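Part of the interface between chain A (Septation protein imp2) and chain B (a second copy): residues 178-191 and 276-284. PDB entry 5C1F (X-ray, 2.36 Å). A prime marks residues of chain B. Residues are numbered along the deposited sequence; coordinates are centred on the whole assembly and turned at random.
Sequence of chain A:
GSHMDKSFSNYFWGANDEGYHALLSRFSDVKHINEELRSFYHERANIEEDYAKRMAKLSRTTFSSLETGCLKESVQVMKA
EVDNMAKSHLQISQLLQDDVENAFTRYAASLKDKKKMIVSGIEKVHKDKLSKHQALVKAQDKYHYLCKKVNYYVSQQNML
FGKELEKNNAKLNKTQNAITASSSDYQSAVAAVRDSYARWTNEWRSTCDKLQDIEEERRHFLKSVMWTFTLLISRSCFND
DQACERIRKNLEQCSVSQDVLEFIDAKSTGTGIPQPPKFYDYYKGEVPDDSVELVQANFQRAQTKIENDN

Chain A 178-191: AITASSSDYQSAVA
Chain B, residues 276-284: PPKFYDYYK

Contact between a helix of chain A, residues 178-191, and a mostly extended segment of chain B, residues 276-284, in the Septation protein imp2 dimer; the two stretches bury 468 Å² between them. The helix is regular, with i to i+4 bonds such as Ser183 N to Ile179 O (2.7 Å) and Val190 N to Tyr186 O (2.9 Å), and it continues beyond both ends of the stretch. Chain B runs against the helix direction: CA of Val190 lies 6.2 Å from CA of Phe279′, CA of Ser183 8.3 Å from CA of Asp281′, and CA of Ile179 8.6 Å from CA of Tyr283′, so, of these three pairs, the backbones come closest at Val190 and Phe279′.

Pro276′ and Pro277′ (phi/psi -64/146 and -66/139) lead in with extended backbone. The carbonyl O of Pro277′ approaches Val190 CG1 at 3.7 Å. Lys278′ (-95/169) points its CA-to-CB bond away from the helix and meets it through its backbone, its O lying 3.6 Å from Tyr186 OH.

Phe279′ (-79/118; chi1 177°, t; chi2 89°) has the largest covered area, 125 Å². Its CA-to-CB bond points sideways, yet the ring reaches in among Ser183, Tyr186, Gln187 and Val190. Phe279′ CE1 comes within 3.3 Å of Tyr186 CD2; the two ring centroids are 4.7 Å apart and the planes meet at 37°, an oblique pair. Gln187 (chi1 -161°, t) brings OE1 over one face of the Phe279′ ring, 3.8 Å from CE1, while Ser183 OG sits at the ring edge, 3.6 Å from CZ. Val190 (chi1 174°, t) packs CG2 3.9 Å from Phe279′ CB.

At Tyr280′ (-104/109; chi1 -62°, m) the backbone makes the only hydrogen bond across the stretches: N donates to Tyr186 OH at 3.2 Å, nearly straight at 172°. The CA-to-CB bond of Tyr186 (chi1 178°, t; chi2 17°) points toward chain B, and this hydrogen bond ties its hydroxyl to the backbone while its ring packs on Phe279′. Tyr186 OH also lies at the edge of the Tyr280′ ring, 3.8 Å from Tyr280′ CD2.

The CA-to-CB bond of Asp281′ (-69/81; chi1 -163°, t) points away from the helix. A short 3-10 segment, 282-284, follows, with Lys284′ N bonded to Asp281′ O at 3.1 Å. Tyr282′ (-55/-27; chi1 -73°, m) places CE2 4.4 Å from Tyr186 CE2, an oblique approach. Tyr283′ (-69/-10; chi1 -161°, t), poorly ordered, turns one ring face to Ile179 (chi1 -65°, m; chi2 -67°, m), whose CG2 is 4.4 Å from CD1 of Tyr283′.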

# COMPACT_ATOMS: atom_id res chain seq x y z
N ALA A 178 18.47 -52.72 65.96
CA ALA A 178 18.49 -52.00 64.69
C ALA A 178 17.48 -50.86 64.69
O ALA A 178 17.60 -49.92 63.90
CB ALA A 178 18.21 -52.95 63.54
N ILE A 179 16.50 -50.95 65.59
CA ILE A 179 15.44 -49.95 65.68
C ILE A 179 15.99 -48.56 66.01
O ILE A 179 15.60 -47.57 65.40
CB ILE A 179 14.40 -50.34 66.75
CG1 ILE A 179 13.66 -51.61 66.34
CG2 ILE A 179 13.40 -49.21 66.96
CD1 ILE A 179 12.79 -51.45 65.13
N THR A 180 16.90 -48.51 66.97
CA THR A 180 17.46 -47.25 67.46
C THR A 180 18.08 -46.41 66.34
O THR A 180 17.79 -45.22 66.22
CB THR A 180 18.52 -47.49 68.54
OG1 THR A 180 17.92 -48.17 69.65
CG2 THR A 180 19.12 -46.18 69.01
N ALA A 181 18.92 -47.04 65.52
CA ALA A 181 19.57 -46.34 64.42
C ALA A 181 18.59 -46.04 63.30
O ALA A 181 18.64 -44.98 62.68
CB ALA A 181 20.75 -47.15 63.90
N SER A 182 17.69 -46.98 63.04
CA SER A 182 16.69 -46.83 61.99
C SER A 182 15.71 -45.71 62.31
O SER A 182 15.31 -44.94 61.44
CB SER A 182 15.93 -48.14 61.78
OG SER A 182 15.02 -48.04 60.70
N SER A 183 15.33 -45.62 63.58
CA SER A 183 14.48 -44.55 64.06
C SER A 183 15.22 -43.22 63.98
O SER A 183 14.64 -42.18 63.66
CB SER A 183 14.03 -44.82 65.50
OG SER A 183 13.21 -43.78 66.00
N SER A 184 16.52 -43.27 64.26
CA SER A 184 17.37 -42.09 64.21
C SER A 184 17.48 -41.54 62.79
O SER A 184 17.29 -40.34 62.57
CB SER A 184 18.76 -42.41 64.75
OG SER A 184 19.58 -41.26 64.80
N ASP A 185 17.78 -42.41 61.83
CA ASP A 185 17.92 -42.00 60.44
C ASP A 185 16.60 -41.49 59.88
O ASP A 185 16.57 -40.55 59.09
CB ASP A 185 18.43 -43.15 59.57
CG ASP A 185 19.82 -43.62 59.99
OD1 ASP A 185 20.54 -42.85 60.66
OD2 ASP A 185 20.18 -44.76 59.63
N TYR A 186 15.51 -42.12 60.31
CA TYR A 186 14.16 -41.71 59.92
C TYR A 186 13.90 -40.28 60.39
O TYR A 186 13.48 -39.43 59.61
CB TYR A 186 13.14 -42.69 60.50
CG TYR A 186 11.67 -42.39 60.23
CD1 TYR A 186 11.28 -41.52 59.22
CD2 TYR A 186 10.68 -42.99 61.00
CE1 TYR A 186 9.94 -41.25 58.99
CE2 TYR A 186 9.35 -42.73 60.77
CZ TYR A 186 8.98 -41.86 59.77
OH TYR A 186 7.64 -41.61 59.56
N GLN A 187 14.16 -40.01 61.67
CA GLN A 187 13.92 -38.68 62.22
C GLN A 187 14.80 -37.63 61.55
O GLN A 187 14.41 -36.47 61.41
CB GLN A 187 14.14 -38.67 63.73
CG GLN A 187 13.48 -37.50 64.44
CD GLN A 187 12.63 -37.94 65.62
OE1 GLN A 187 12.84 -39.01 66.18
NE2 GLN A 187 11.65 -37.11 65.98
N SER A 188 16.00 -38.04 61.15
CA SER A 188 16.89 -37.16 60.40
C SER A 188 16.26 -36.84 59.05
O SER A 188 16.33 -35.71 58.57
CB SER A 188 18.26 -37.80 60.21
OG SER A 188 18.91 -37.98 61.45
N ALA A 189 15.65 -37.85 58.44
CA ALA A 189 14.99 -37.70 57.15
C ALA A 189 13.80 -36.76 57.26
O ALA A 189 13.57 -35.94 56.38
CB ALA A 189 14.56 -39.05 56.60
N VAL A 190 13.05 -36.88 58.36
CA VAL A 190 11.94 -35.98 58.64
C VAL A 190 12.44 -34.54 58.76
O VAL A 190 11.85 -33.62 58.19
CB VAL A 190 11.20 -36.39 59.93
CG1 VAL A 190 10.15 -35.35 60.29
CG2 VAL A 190 10.57 -37.76 59.77
N ALA A 191 13.53 -34.35 59.50
CA ALA A 191 14.09 -33.02 59.71
C ALA A 191 14.55 -32.39 58.39
O ALA A 191 14.27 -31.22 58.12
CB ALA A 191 15.24 -33.08 60.70
N PRO B 276 5.24 -30.57 55.15
CA PRO B 276 6.16 -31.71 55.23
C PRO B 276 5.61 -32.88 56.05
O PRO B 276 4.89 -32.67 57.02
CB PRO B 276 7.40 -31.11 55.91
CG PRO B 276 6.89 -29.91 56.64
CD PRO B 276 5.81 -29.36 55.76
N PRO B 277 5.95 -34.11 55.64
CA PRO B 277 5.52 -35.33 56.35
C PRO B 277 6.14 -35.42 57.74
O PRO B 277 7.32 -35.12 57.89
CB PRO B 277 6.02 -36.46 55.45
CG PRO B 277 6.28 -35.82 54.12
CD PRO B 277 6.73 -34.43 54.44
N LYS B 278 5.36 -35.85 58.72
CA LYS B 278 5.83 -35.90 60.10
C LYS B 278 6.38 -37.28 60.48
O LYS B 278 6.23 -38.25 59.74
CB LYS B 278 4.71 -35.51 61.06
CG LYS B 278 4.67 -34.02 61.39
CD LYS B 278 3.34 -33.62 62.03
CE LYS B 278 3.40 -32.23 62.66
NZ LYS B 278 4.20 -32.22 63.92
N PHE B 279 7.04 -37.34 61.63
CA PHE B 279 7.59 -38.58 62.15
C PHE B 279 6.49 -39.41 62.80
O PHE B 279 5.86 -38.98 63.77
CB PHE B 279 8.70 -38.28 63.17
CG PHE B 279 9.29 -39.50 63.81
CD1 PHE B 279 10.37 -40.15 63.23
CD2 PHE B 279 8.80 -39.97 65.02
CE1 PHE B 279 10.92 -41.27 63.83
CE2 PHE B 279 9.35 -41.09 65.62
CZ PHE B 279 10.41 -41.74 65.03
N TYR B 280 6.25 -40.60 62.27
CA TYR B 280 5.26 -41.50 62.84
C TYR B 280 5.94 -42.62 63.61
O TYR B 280 6.56 -43.50 63.02
CB TYR B 280 4.35 -42.08 61.75
CG TYR B 280 3.55 -41.02 61.02
CD1 TYR B 280 2.37 -40.52 61.55
CD2 TYR B 280 3.98 -40.52 59.80
CE1 TYR B 280 1.63 -39.56 60.88
CE2 TYR B 280 3.25 -39.56 59.12
CZ TYR B 280 2.08 -39.08 59.67
OH TYR B 280 1.36 -38.12 59.00
N ASP B 281 5.83 -42.56 64.93
CA ASP B 281 6.44 -43.56 65.80
C ASP B 281 5.75 -44.92 65.65
O ASP B 281 4.90 -45.28 66.47
CB ASP B 281 6.38 -43.09 67.26
CG ASP B 281 7.33 -43.84 68.16
OD1 ASP B 281 7.32 -45.09 68.15
OD2 ASP B 281 8.11 -43.18 68.89
N TYR B 282 6.13 -45.66 64.61
CA TYR B 282 5.58 -46.99 64.34
C TYR B 282 5.74 -47.93 65.52
O TYR B 282 4.98 -48.88 65.70
CB TYR B 282 6.26 -47.64 63.13
CG TYR B 282 5.90 -47.08 61.78
CD1 TYR B 282 4.61 -47.18 61.28
CD2 TYR B 282 6.87 -46.49 60.97
CE1 TYR B 282 4.29 -46.69 60.04
CE2 TYR B 282 6.55 -46.00 59.72
CZ TYR B 282 5.26 -46.10 59.26
OH TYR B 282 4.93 -45.61 58.02
N TYR B 283 6.77 -47.66 66.32
CA TYR B 283 7.16 -48.55 67.40
C TYR B 283 6.13 -48.58 68.53
O TYR B 283 6.22 -49.40 69.44
CB TYR B 283 8.52 -48.14 67.95
CG TYR B 283 9.24 -49.21 68.73
CD1 TYR B 283 9.37 -50.50 68.23
CD2 TYR B 283 9.82 -48.92 69.96
CE1 TYR B 283 10.04 -51.47 68.93
CE2 TYR B 283 10.49 -49.90 70.67
CZ TYR B 283 10.59 -51.17 70.15
OH TYR B 283 11.26 -52.15 70.84
N LYS B 284 5.16 -47.67 68.48
CA LYS B 284 4.10 -47.63 69.50
C LYS B 284 2.72 -47.67 68.87
O LYS B 284 1.71 -47.55 69.56
CB LYS B 284 4.25 -46.37 70.36
CG LYS B 284 3.83 -45.09 69.66
CD LYS B 284 4.26 -43.86 70.46
CE LYS B 284 3.77 -42.57 69.84
NZ LYS B 284 4.38 -41.35 70.40